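Side-chain contacts in START domain-containing protein 10 (Homo sapiens, PDB 6SER), which transfers phosphatidylcholine and phosphatidylethanolamine between membranes, preferring a palmitoyl or stearoyl chain at sn-1 and an unsaturated 18-carbon chain at sn-2: residues A[52-57]-A[203-208]; A[91-94]-A[98-101]; A[106-109]-A[113-116]; A[130-135]-A[164-169]; A[171-176]-A[181-186]. All coordinates share one frame; numbering follows the deposited sequence.

All five contacts belong to the helix-grip fold of the START domain, a curved beta sheet wrapped against the long helix 197-227. Interaction 1 places that helix on strand 52-57, and the hairpin of interaction 5 lies nearby, with centres about 16 Å apart. Interactions 3 and 4 are neighbours, their centres about 11 Å apart, joined by a salt bridge from Arg134 NH1 to Asp113 OD2 of 2.9 Å. Interaction 2 touches interaction 3 through Glu101 and Tyr116, and interaction 5 through Arg92 and Tyr171. Glycol molecules, probably from the crystallisation liquor, lie beside side chains of every contact; such molecules often mark pockets, consistent with a lipid-binding interior.

Interaction 1 (A[52-57]-A[203-208]); sequences VSVWVQ and SSQFLA
With CG1 of Val54 anti to the backbone N (chi1 -179°), this methyl faces helix 203-208 and meets CG of Gln205 at 3.9 Å. Gln205 has a chi1 of -125°, away from a staggered value, and beyond CG its chain runs out extended, carrying the amide across the side chain of Val56 at about a right angle. How closely that amide and the CG2 methyl of Val56 approach is doubtful in the model, and nothing rests on it. Farther along the helix, the other methyl of Val54, CG2, rests on CB of Ala208 at 4.3 Å. Helix and strand run nearly antiparallel, at 167°, their axes 9.0 Å apart. A short alanine suits a helix brought this near a sheet, while beta-branched valines suit an extended strand and offer methyls on one face.

In the helix-grip fold the C-terminal helix packs over the curved sheet, and here it meets an outer part of that sheet. Strand 43-49 supplies Thr46, whose OG1 makes a weak hydrogen bond with Gln205 OE1. No hydrogen bond links the two segments themselves, so their mutual hold is van der Waals packing, with the polar end of the glutamine engaged by the adjoining strand.

Interaction 2 (A[91-94]-A[98-101]); sequences YRKK and NVIE. With PO4 (phosphate ion), chain B.
A lysine packs here chiefly through its hydrocarbon: Lys93 lies against Val99 and the chain after it, with no hydrogen bond between the segments. Its CA and CG touch the CG1 methyl of Val99, at 3.9 Å and 4.0 Å from that atom. The two side chains cross at about a right angle. Val99 CG1 stands between its own backbone N and carbonyl carbon (chi1 58°), which sets this branch against the helix.

Beyond CG the lysine is fully extended, and CE passes 3.5 Å from the carbonyl O of Ile100. Lysine suits this exposed place: CG packs on a valine methyl while the ammonium stays at the surface. Glu101 OE2 is 6.3 Å from Lys93 NZ, too far for a salt bridge, so any attraction is probably weak and long-range. Arg92 adds its carbonyl O, 4.0 Å from Val99 CG1, while its guanidinium is engaged by Asp96 in a salt bridge through NH1.

Lys94 points away from this packing. Bent at chi2 (69°), it reaches a phosphate ion, probably from the crystallisation liquor, with a weak hydrogen bond of 3.3 Å from NZ to O3; Trp225 and His229 also bind that ion. The contact thus folds helix 89-95 back onto the start of strand 99-109, between strand 112-119, where Tyr117 touches Arg92 and Val99, and helix 197-227, against which Tyr91 packs.

Interaction 3 (A[106-109]-A[113-116]); sequences ARLT and DVGY
Two backbone hydrogen bonds join Ala106 and Val114, an antiparallel hydrogen-bonded pair. Val114 N gives the shorter one to Ala106 O, 2.8 Å long with an N-H...O angle of 164° and nearly along the C=O axis. The return bond, Ala106 N to Val114 O, is longer at 3.3 Å, and its donor is tilted 19° from the carbonyl plane.

Apolar contact is made by Val114 with the end of Leu108. Val114 holds CG2 anti to its carbonyl carbon, which brings that methyl 4.0 Å from CD1 of Leu108. CG of the leucine also meets this methyl, the side chains crossing at a slant, and small Ala106 fits the buried face beside Val114.

Charge belongs to the other face, where Arg107 and Asp113 form a non-hydrogen-bonded pair with CA atoms 4.1 Å apart. Asp113 CB packs 3.9 Å from Arg107 CA, but its carboxylate leads away to a salt bridge with Arg134, which suits an acidic residue at a buried position.

At Leu108 and Thr109, which both face Ala112, a classic beta bulge interrupts the regular pairing. This hairpin of strands 99-109 and 112-119 is flanked by strand 127-139, whose Ile131 and Leu133 touch Val114 and Leu108, while Leu252 touches both.

Interaction 4 (A[130-135]-A[164-169]); sequences VITLRS and AVSIQT
The carbonyl O of Ala164 takes the shortest sound polar bond of this contact, 2.7 Å from water 1, which can donate to it, though other acceptors compete for its protons. The same water accepts from Ile131 N at 3.1 Å, so a single molecule spans two strands whose backbones share no direct hydrogen bond in these segments. Both belong to the curved sheet of the START helix-grip fold, where strands 127-139 and 161-175 are paired in parallel. Val130 and Ala164 come nearest, 5.5 Å between CA atoms, and the water links the two backbones there; the backbone of 130-135 is otherwise bonded to strands 112-119 and 142-151.

Beside this bridge the packing is apolar. Val130 sets CG1 anti to its carbonyl carbon (chi1 -75°), turning that methyl toward the neighbouring strand, where it meets CB of Ala164 at 3.8 Å and passes 3.7 Å from Ala164 O. Alanine's short side chain lets the valine methyl come close to both.

One step along, Thr132 and Ser166 touch through carbon, while the hydroxyl of Ser166 is bonded to Asn147 of strand 142-151. A small hydroxylated residue thus serves two neighbours at once. That middle strand also hydrogen-bonds its backbone to Ile131 and Leu133. Farther on, Ile167 and Gln168 both face Gln188 in a classic beta bulge, where the chain turns a corner. In the Thr132 pair, it is the CG2 methyl, anti to the carbonyl carbon, that rests 4.0 Å from CB of Ser166.

Interaction 5 (A[171-176]-A[181-186]); sequences YLIQST and CVITYL
Ile183 lies between Tyr171 and Ile173 at the apolar centre of this antiparallel beta hairpin, part of the sheet of the START helix-grip fold. Its CG1 meets CG1 of Ile173 at 4.1 Å, both side chains pointing the same way, and its CD1 touches CD1 of Tyr171 at 3.6 Å. With CG anti to the carbonyl carbon (chi1 -60°), the Tyr171 ring swings over toward strand 181-186 and also meets Tyr185. Those rings are oblique, their planes at 55°, and CE1 of Tyr171 comes at the edge of the Tyr185 ring. Branched aliphatics and aromatics suit this face, since Leu82 and helix 197-227, through Met212 and Met215, pack over it.

Between the strands run four backbone hydrogen bonds, a reciprocal pair at Leu172 and Thr184 and another at Gln174 and Val182. The straightest, Gln174 N to Val182 O, is 2.7 Å long with an N-H...O angle of 177°.

On the other face, beside helix 27-38, water 2 is bonded to Gln174 OE1, Thr184 OG1 and Leu172 O; acceptors near it outnumber its protons, so its donations probably compete. Near the turn Thr176 places its CG2 methyl 3.6 Å from Val182 CG2, while its hydroxyl bonds to Ser180. Water 2 sits 2.8 Å from Gln174 OE1 and 2.6 Å from Thr184 OG1.

Interaction 1 (A[52-57]-A[203-208])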
# COMPACT_ATOMS: atom_id res chain seq x y z
N VAL A 52 14.44 -5.75 10.37
CA VAL A 52 13.41 -4.75 10.14
C VAL A 52 13.92 -3.40 10.62
O VAL A 52 14.35 -3.28 11.78
CB VAL A 52 12.09 -5.11 10.85
CG1 VAL A 52 11.05 -4.03 10.60
CG2 VAL A 52 11.59 -6.46 10.38
N SER A 53 13.86 -2.39 9.75
CA SER A 53 14.20 -1.02 10.13
C SER A 53 13.10 -0.06 9.71
O SER A 53 12.40 -0.27 8.71
CB SER A 53 15.53 -0.58 9.53
OG SER A 53 15.76 -1.22 8.29
N VAL A 54 12.95 1.01 10.49
CA VAL A 54 11.95 2.05 10.27
C VAL A 54 12.67 3.40 10.18
O VAL A 54 13.48 3.73 11.05
CB VAL A 54 10.89 2.06 11.39
CG1 VAL A 54 9.84 3.15 11.14
CG2 VAL A 54 10.24 0.70 11.51
N TRP A 55 12.36 4.16 9.14
CA TRP A 55 12.84 5.53 8.97
C TRP A 55 11.67 6.50 8.96
O TRP A 55 10.52 6.12 8.70
CB TRP A 55 13.64 5.71 7.67
CG TRP A 55 14.95 4.99 7.59
CD1 TRP A 55 16.19 5.52 7.82
CD2 TRP A 55 15.15 3.63 7.21
NE1 TRP A 55 17.15 4.56 7.61
CE2 TRP A 55 16.54 3.39 7.24
CE3 TRP A 55 14.29 2.59 6.85
CZ2 TRP A 55 17.09 2.15 6.93
CZ3 TRP A 55 14.84 1.36 6.55
CH2 TRP A 55 16.22 1.15 6.58
N VAL A 56 11.95 7.73 9.29
CA VAL A 56 10.96 8.76 9.30
C VAL A 56 11.56 9.92 8.54
O VAL A 56 12.72 10.15 8.64
CB VAL A 56 10.59 9.11 10.73
CG1 VAL A 56 9.62 10.25 10.76
CG2 VAL A 56 9.95 7.94 11.40
N GLN A 57 10.78 10.64 7.77
CA GLN A 57 11.33 11.76 6.99
C GLN A 57 11.87 12.85 7.91
O GLN A 57 11.16 13.33 8.75
CB GLN A 57 10.38 12.21 5.90
CG GLN A 57 10.90 11.73 4.56
CD GLN A 57 10.62 12.69 3.44
OE1 GLN A 57 9.67 13.43 3.50
NE2 GLN A 57 11.44 12.63 2.41
N SER A 203 2.25 6.42 16.26
CA SER A 203 1.57 5.13 16.19
C SER A 203 2.04 4.32 14.99
O SER A 203 2.41 3.14 15.12
CB SER A 203 0.06 5.35 16.14
OG SER A 203 -0.62 4.12 15.98
N SER A 204 2.01 4.92 13.80
CA SER A 204 2.40 4.19 12.60
C SER A 204 3.87 3.78 12.65
O SER A 204 4.24 2.73 12.11
CB SER A 204 2.11 5.03 11.36
OG SER A 204 3.06 6.07 11.20
N GLN A 205 4.71 4.56 13.32
CA GLN A 205 6.09 4.17 13.55
C GLN A 205 6.18 2.97 14.47
O GLN A 205 6.95 2.03 14.23
CB GLN A 205 6.84 5.33 14.18
CG GLN A 205 8.07 5.77 13.49
CD GLN A 205 8.47 7.12 13.99
OE1 GLN A 205 9.40 7.25 14.79
NE2 GLN A 205 7.74 8.14 13.56
N PHE A 206 5.39 2.99 15.55
CA PHE A 206 5.49 1.97 16.59
C PHE A 206 4.98 0.61 16.11
O PHE A 206 5.51 -0.43 16.52
CB PHE A 206 4.71 2.43 17.82
CG PHE A 206 4.73 1.45 18.96
CD1 PHE A 206 3.66 0.58 19.16
CD2 PHE A 206 5.81 1.40 19.83
CE1 PHE A 206 3.68 -0.32 20.21
CE2 PHE A 206 5.83 0.50 20.88
CZ PHE A 206 4.76 -0.36 21.07
N LEU A 207 3.96 0.60 15.27
CA LEU A 207 3.34 -0.64 14.83
C LEU A 207 3.92 -1.16 13.53
O LEU A 207 3.66 -2.32 13.18
CB LEU A 207 1.83 -0.43 14.68
CG LEU A 207 1.06 -0.09 15.95
CD1 LEU A 207 -0.37 0.33 15.59
CD2 LEU A 207 1.05 -1.28 16.90
N ALA A 208 4.68 -0.34 12.82
CA ALA A 208 5.18 -0.73 11.50
C ALA A 208 5.97 -2.03 11.52
O ALA A 208 5.65 -2.91 10.70
CB ALA A 208 6.01 0.42 10.91

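Interaction 2 (A[91-94]-A[98-101])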
# COMPACT_ATOMS: atom_id res chain seq x y z
N TYR A 91 -6.72 -12.96 -0.27
CA TYR A 91 -5.87 -13.41 0.84
C TYR A 91 -5.76 -12.39 1.97
O TYR A 91 -5.50 -12.80 3.11
CB TYR A 91 -4.48 -13.72 0.29
CG TYR A 91 -3.54 -14.44 1.24
CD1 TYR A 91 -3.92 -15.62 1.86
CD2 TYR A 91 -2.26 -13.95 1.48
CE1 TYR A 91 -3.05 -16.30 2.71
CE2 TYR A 91 -1.38 -14.62 2.32
CZ TYR A 91 -1.78 -15.79 2.93
OH TYR A 91 -0.92 -16.45 3.77
N ARG A 92 -5.95 -11.09 1.69
CA ARG A 92 -5.83 -10.07 2.74
C ARG A 92 -6.67 -10.42 3.96
O ARG A 92 -6.20 -10.29 5.09
CB ARG A 92 -6.24 -8.70 2.21
CG ARG A 92 -5.09 -7.78 1.82
CD ARG A 92 -4.52 -6.97 3.00
NE ARG A 92 -3.34 -6.21 2.57
CZ ARG A 92 -2.75 -5.23 3.26
NH1 ARG A 92 -3.23 -4.85 4.43
NH2 ARG A 92 -1.69 -4.62 2.75
N LYS A 93 -7.90 -10.86 3.75
CA LYS A 93 -8.75 -11.17 4.89
C LYS A 93 -8.27 -12.39 5.66
O LYS A 93 -8.70 -12.59 6.80
CB LYS A 93 -10.18 -11.40 4.43
CG LYS A 93 -10.93 -10.11 4.19
CD LYS A 93 -12.28 -10.40 3.58
CE LYS A 93 -13.04 -9.12 3.36
NZ LYS A 93 -14.35 -9.37 2.72
N LYS A 94 -7.40 -13.21 5.08
CA LYS A 94 -6.89 -14.36 5.81
C LYS A 94 -5.88 -13.94 6.88
O LYS A 94 -5.94 -14.44 8.01
CB LYS A 94 -6.27 -15.37 4.84
CG LYS A 94 -5.78 -16.66 5.49
CD LYS A 94 -6.92 -17.55 6.00
CE LYS A 94 -6.37 -18.81 6.69
NZ LYS A 94 -7.45 -19.71 7.19
N ASN A 98 -7.02 -6.42 10.73
CA ASN A 98 -7.76 -5.17 10.81
C ASN A 98 -8.78 -4.97 9.68
O ASN A 98 -9.75 -4.22 9.88
CB ASN A 98 -6.79 -3.99 10.82
CG ASN A 98 -6.07 -3.85 12.14
OD1 ASN A 98 -6.47 -4.46 13.14
ND2 ASN A 98 -5.02 -3.04 12.16
N VAL A 99 -8.61 -5.61 8.53
CA VAL A 99 -9.43 -5.30 7.37
C VAL A 99 -10.89 -5.69 7.62
O VAL A 99 -11.19 -6.75 8.19
CB VAL A 99 -8.88 -6.00 6.11
CG1 VAL A 99 -8.82 -7.52 6.32
CG2 VAL A 99 -9.72 -5.65 4.88
N ILE A 100 -11.81 -4.81 7.21
CA ILE A 100 -13.23 -5.10 7.26
C ILE A 100 -13.65 -5.64 5.90
O ILE A 100 -14.13 -6.77 5.77
CB ILE A 100 -14.08 -3.86 7.60
CG1 ILE A 100 -13.54 -3.12 8.82
CG2 ILE A 100 -15.54 -4.24 7.80
CD1 ILE A 100 -13.66 -3.90 10.08
N GLU A 101 -13.44 -4.82 4.89
CA GLU A 101 -13.86 -5.05 3.52
C GLU A 101 -12.72 -4.59 2.62
O GLU A 101 -12.12 -3.55 2.88
CB GLU A 101 -15.14 -4.26 3.22
CG GLU A 101 -16.17 -4.98 2.42
CD GLU A 101 -17.50 -4.25 2.43
OE1 GLU A 101 -17.62 -3.22 3.14
OE2 GLU A 101 -18.43 -4.72 1.73
P PO4 B . -9.99 -20.42 4.15
O1 PO4 B . -9.50 -19.16 3.71
O2 PO4 B . -10.90 -20.23 5.19
O3 PO4 B . -8.91 -21.18 4.59
O4 PO4 B . -10.67 -21.08 3.08

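Interaction 3 (A[106-109]-A[113-116])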
# COMPACT_ATOMS: atom_id res chain seq x y z
N ALA A 106 -12.72 -1.22 -10.25
CA ALA A 106 -12.68 -1.14 -11.70
C ALA A 106 -11.23 -1.09 -12.13
O ALA A 106 -10.33 -0.79 -11.34
CB ALA A 106 -13.45 0.09 -12.22
N ARG A 107 -11.02 -1.36 -13.40
CA ARG A 107 -9.70 -1.34 -14.01
C ARG A 107 -9.56 -0.10 -14.88
O ARG A 107 -10.52 0.34 -15.52
CB ARG A 107 -9.50 -2.63 -14.82
CG ARG A 107 -8.48 -2.51 -15.93
CD ARG A 107 -7.80 -3.84 -16.21
NE ARG A 107 -8.74 -4.96 -16.34
CZ ARG A 107 -9.44 -5.23 -17.44
NH1 ARG A 107 -9.33 -4.46 -18.51
NH2 ARG A 107 -10.26 -6.28 -17.46
N LEU A 108 -8.37 0.50 -14.86
CA LEU A 108 -8.07 1.62 -15.73
C LEU A 108 -7.25 1.18 -16.94
O LEU A 108 -7.67 1.38 -18.08
CB LEU A 108 -7.29 2.70 -14.97
CG LEU A 108 -8.05 3.49 -13.91
CD1 LEU A 108 -7.01 4.07 -12.99
CD2 LEU A 108 -8.90 4.61 -14.55
N THR A 109 -6.07 0.65 -16.70
CA THR A 109 -5.17 0.10 -17.70
C THR A 109 -4.86 -1.34 -17.32
O THR A 109 -5.35 -1.86 -16.32
CB THR A 109 -3.87 0.91 -17.80
OG1 THR A 109 -3.06 0.63 -16.65
CG2 THR A 109 -4.16 2.42 -17.85
N ASP A 113 -5.59 -0.04 -11.46
CA ASP A 113 -7.00 -0.19 -11.15
C ASP A 113 -7.36 0.71 -9.97
O ASP A 113 -6.54 1.47 -9.44
CB ASP A 113 -7.36 -1.66 -10.90
CG ASP A 113 -6.66 -2.27 -9.71
OD1 ASP A 113 -6.04 -1.53 -8.92
OD2 ASP A 113 -6.73 -3.51 -9.56
N VAL A 114 -8.63 0.63 -9.57
CA VAL A 114 -9.19 1.40 -8.47
C VAL A 114 -9.83 0.41 -7.51
O VAL A 114 -10.56 -0.49 -7.93
CB VAL A 114 -10.22 2.44 -8.96
CG1 VAL A 114 -10.68 3.33 -7.79
CG2 VAL A 114 -9.64 3.27 -10.08
N GLY A 115 -9.58 0.60 -6.21
CA GLY A 115 -10.04 -0.35 -5.21
C GLY A 115 -10.41 0.31 -3.90
O GLY A 115 -10.21 1.51 -3.69
N TYR A 116 -10.94 -0.53 -3.01
CA TYR A 116 -11.57 -0.12 -1.77
C TYR A 116 -10.97 -0.93 -0.63
O TYR A 116 -10.72 -2.13 -0.78
CB TYR A 116 -13.08 -0.35 -1.81
CG TYR A 116 -13.76 0.04 -0.52
CD1 TYR A 116 -14.12 1.36 -0.27
CD2 TYR A 116 -14.04 -0.91 0.45
CE1 TYR A 116 -14.74 1.73 0.89
CE2 TYR A 116 -14.66 -0.55 1.61
CZ TYR A 116 -15.00 0.78 1.84
OH TYR A 116 -15.61 1.15 3.01

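Interaction 4 (A[130-135]-A[164-169])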
# COMPACT_ATOMS: atom_id res chain seq x y z
N VAL A 130 -10.65 3.75 2.55
CA VAL A 130 -9.92 4.45 1.49
C VAL A 130 -10.35 3.95 0.13
O VAL A 130 -10.69 2.84 -0.01
CB VAL A 130 -8.40 4.28 1.62
CG1 VAL A 130 -7.84 5.11 2.72
CG2 VAL A 130 -7.97 2.85 1.77
N ILE A 131 -10.36 4.87 -0.80
CA ILE A 131 -10.50 4.57 -2.22
C ILE A 131 -9.19 4.99 -2.86
O ILE A 131 -8.81 6.16 -2.75
CB ILE A 131 -11.67 5.34 -2.85
CG1 ILE A 131 -12.98 5.10 -2.08
CG2 ILE A 131 -11.82 5.00 -4.31
CD1 ILE A 131 -13.61 3.82 -2.40
N THR A 132 -8.50 4.06 -3.52
CA THR A 132 -7.17 4.34 -4.05
C THR A 132 -7.05 3.92 -5.50
O THR A 132 -7.68 2.95 -5.94
CB THR A 132 -6.08 3.63 -3.23
OG1 THR A 132 -6.37 2.23 -3.17
CG2 THR A 132 -6.00 4.18 -1.81
N LEU A 133 -6.23 4.66 -6.25
CA LEU A 133 -5.76 4.21 -7.55
C LEU A 133 -4.43 3.49 -7.34
O LEU A 133 -3.49 4.07 -6.80
CB LEU A 133 -5.60 5.39 -8.51
CG LEU A 133 -5.29 5.12 -9.99
CD1 LEU A 133 -5.56 6.36 -10.79
CD2 LEU A 133 -3.83 4.70 -10.21
N ARG A 134 -4.38 2.24 -7.75
CA ARG A 134 -3.21 1.38 -7.56
C ARG A 134 -2.60 1.07 -8.91
O ARG A 134 -3.33 0.85 -9.88
CB ARG A 134 -3.62 0.07 -6.84
CG ARG A 134 -2.47 -0.83 -6.43
CD ARG A 134 -2.95 -1.97 -5.52
NE ARG A 134 -3.60 -3.06 -6.25
CZ ARG A 134 -4.92 -3.19 -6.41
NH1 ARG A 134 -5.41 -4.23 -7.08
NH2 ARG A 134 -5.75 -2.29 -5.90
N SER A 135 -1.27 1.07 -8.98
CA SER A 135 -0.59 0.65 -10.20
C SER A 135 0.68 -0.11 -9.87
O SER A 135 1.35 0.17 -8.87
CB SER A 135 -0.26 1.83 -11.10
OG SER A 135 0.10 1.36 -12.39
N ALA A 164 -10.29 8.12 5.06
CA ALA A 164 -8.88 8.49 5.13
C ALA A 164 -8.36 8.80 3.74
O ALA A 164 -9.02 8.59 2.78
CB ALA A 164 -8.12 7.39 5.76
N VAL A 165 -7.19 9.35 3.72
CA VAL A 165 -6.54 9.75 2.47
C VAL A 165 -5.14 9.17 2.42
O VAL A 165 -4.35 9.44 3.24
CB VAL A 165 -6.46 11.27 2.29
CG1 VAL A 165 -5.75 11.64 1.03
CG2 VAL A 165 -7.78 11.96 2.41
N SER A 166 -4.90 8.38 1.43
CA SER A 166 -3.57 7.85 1.16
C SER A 166 -2.87 8.84 0.22
O SER A 166 -3.14 8.87 -0.98
CB SER A 166 -3.67 6.45 0.55
OG SER A 166 -2.45 6.10 -0.10
N ILE A 167 -1.97 9.64 0.78
CA ILE A 167 -1.23 10.65 -0.02
C ILE A 167 -0.32 9.90 -0.98
O ILE A 167 -0.29 10.24 -2.09
CB ILE A 167 -0.49 11.70 0.82
CG1 ILE A 167 -1.44 12.51 1.68
CG2 ILE A 167 0.32 12.62 -0.03
CD1 ILE A 167 -1.57 12.02 3.03
N GLN A 168 0.34 8.87 -0.50
CA GLN A 168 1.19 7.99 -1.29
C GLN A 168 1.51 6.79 -0.44
O GLN A 168 1.82 6.96 0.65
CB GLN A 168 2.47 8.69 -1.69
CG GLN A 168 3.54 7.74 -2.10
CD GLN A 168 4.88 8.41 -2.26
OE1 GLN A 168 5.40 9.04 -1.37
NE2 GLN A 168 5.40 8.29 -3.44
N THR A 169 1.26 5.60 -0.93
CA THR A 169 1.62 4.34 -0.26
C THR A 169 2.13 3.37 -1.32
O THR A 169 1.70 3.45 -2.36
CB THR A 169 0.71 3.91 0.89
OG1 THR A 169 0.34 2.59 0.61
CG2 THR A 169 -0.56 4.64 1.09
O HOH W 1 -9.37 7.59 0.25

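Interaction 5 (A[171-176]-A[181-186])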
# COMPACT_ATOMS: atom_id res chain seq x y z
N TYR A 171 5.14 -0.17 -2.34
CA TYR A 171 6.08 -1.21 -1.97
C TYR A 171 7.11 -1.36 -3.07
O TYR A 171 6.77 -1.31 -4.26
CB TYR A 171 5.38 -2.56 -1.75
CG TYR A 171 4.33 -2.55 -0.66
CD1 TYR A 171 4.64 -3.03 0.61
CD2 TYR A 171 3.04 -2.06 -0.91
CE1 TYR A 171 3.69 -3.03 1.61
CE2 TYR A 171 2.08 -2.05 0.09
CZ TYR A 171 2.42 -2.54 1.34
OH TYR A 171 1.47 -2.54 2.34
N LEU A 172 8.37 -1.47 -2.67
CA LEU A 172 9.46 -1.84 -3.55
C LEU A 172 9.94 -3.21 -3.11
O LEU A 172 10.34 -3.39 -1.95
CB LEU A 172 10.61 -0.82 -3.51
CG LEU A 172 11.87 -1.27 -4.24
CD1 LEU A 172 11.61 -1.24 -5.72
CD2 LEU A 172 13.04 -0.37 -3.87
N ILE A 173 9.85 -4.19 -4.00
CA ILE A 173 10.36 -5.52 -3.74
C ILE A 173 11.63 -5.68 -4.56
O ILE A 173 11.62 -5.52 -5.78
CB ILE A 173 9.33 -6.61 -4.07
CG1 ILE A 173 8.01 -6.36 -3.33
CG2 ILE A 173 9.87 -8.01 -3.72
CD1 ILE A 173 6.92 -7.36 -3.65
N GLN A 174 12.75 -5.94 -3.89
CA GLN A 174 14.02 -6.15 -4.56
C GLN A 174 14.41 -7.60 -4.35
O GLN A 174 14.54 -8.06 -3.20
CB GLN A 174 15.09 -5.20 -4.02
CG GLN A 174 14.86 -3.75 -4.45
CD GLN A 174 15.66 -2.75 -3.63
OE1 GLN A 174 15.58 -2.74 -2.39
NE2 GLN A 174 16.42 -1.90 -4.30
N SER A 175 14.55 -8.34 -5.45
CA SER A 175 15.02 -9.72 -5.35
C SER A 175 16.49 -9.74 -4.99
O SER A 175 17.30 -9.01 -5.58
CB SER A 175 14.80 -10.46 -6.66
OG SER A 175 15.29 -11.78 -6.53
N THR A 176 16.85 -10.58 -4.03
CA THR A 176 18.24 -10.77 -3.62
C THR A 176 18.72 -12.18 -3.97
O THR A 176 19.52 -12.77 -3.26
CB THR A 176 18.43 -10.50 -2.13
OG1 THR A 176 17.61 -11.40 -1.37
CG2 THR A 176 18.04 -9.06 -1.79
N CYS A 181 14.41 -11.93 -0.81
CA CYS A 181 14.13 -10.60 -1.32
C CYS A 181 14.23 -9.59 -0.17
O CYS A 181 14.33 -9.96 1.00
CB CYS A 181 12.76 -10.52 -1.98
SG CYS A 181 11.41 -10.73 -0.80
N VAL A 182 14.20 -8.31 -0.54
CA VAL A 182 14.06 -7.21 0.40
C VAL A 182 12.87 -6.37 -0.03
O VAL A 182 12.74 -6.04 -1.22
CB VAL A 182 15.33 -6.34 0.46
CG1 VAL A 182 15.13 -5.14 1.38
CG2 VAL A 182 16.53 -7.17 0.92
N ILE A 183 11.99 -6.03 0.91
CA ILE A 183 10.82 -5.22 0.62
C ILE A 183 10.89 -3.94 1.43
O ILE A 183 11.14 -3.97 2.64
CB ILE A 183 9.51 -5.98 0.90
CG1 ILE A 183 8.30 -5.09 0.57
CG2 ILE A 183 9.46 -6.48 2.34
CD1 ILE A 183 6.98 -5.78 0.65
N THR A 184 10.67 -2.81 0.76
CA THR A 184 10.59 -1.51 1.41
C THR A 184 9.17 -0.98 1.26
O THR A 184 8.66 -0.86 0.14
CB THR A 184 11.60 -0.53 0.80
OG1 THR A 184 12.92 -1.07 0.93
CG2 THR A 184 11.51 0.83 1.50
N TYR A 185 8.54 -0.68 2.39
CA TYR A 185 7.21 -0.08 2.43
C TYR A 185 7.37 1.40 2.71
O TYR A 185 8.08 1.79 3.64
CB TYR A 185 6.36 -0.77 3.50
CG TYR A 185 5.15 -0.00 3.98
CD1 TYR A 185 3.91 -0.20 3.39
CD2 TYR A 185 5.23 0.88 5.06
CE1 TYR A 185 2.77 0.47 3.84
CE2 TYR A 185 4.10 1.57 5.52
CZ TYR A 185 2.87 1.35 4.90
OH TYR A 185 1.75 2.00 5.33
N LEU A 186 6.73 2.23 1.89
CA LEU A 186 6.76 3.68 2.05
C LEU A 186 5.33 4.19 2.02
O LEU A 186 4.60 3.92 1.07
CB LEU A 186 7.61 4.32 0.94
CG LEU A 186 7.56 5.84 0.74
CD1 LEU A 186 7.91 6.58 2.01
CD2 LEU A 186 8.52 6.23 -0.38
O HOH W 2 13.21 -2.81 -0.92
O HOH W 3 17.31 -10.70 1.06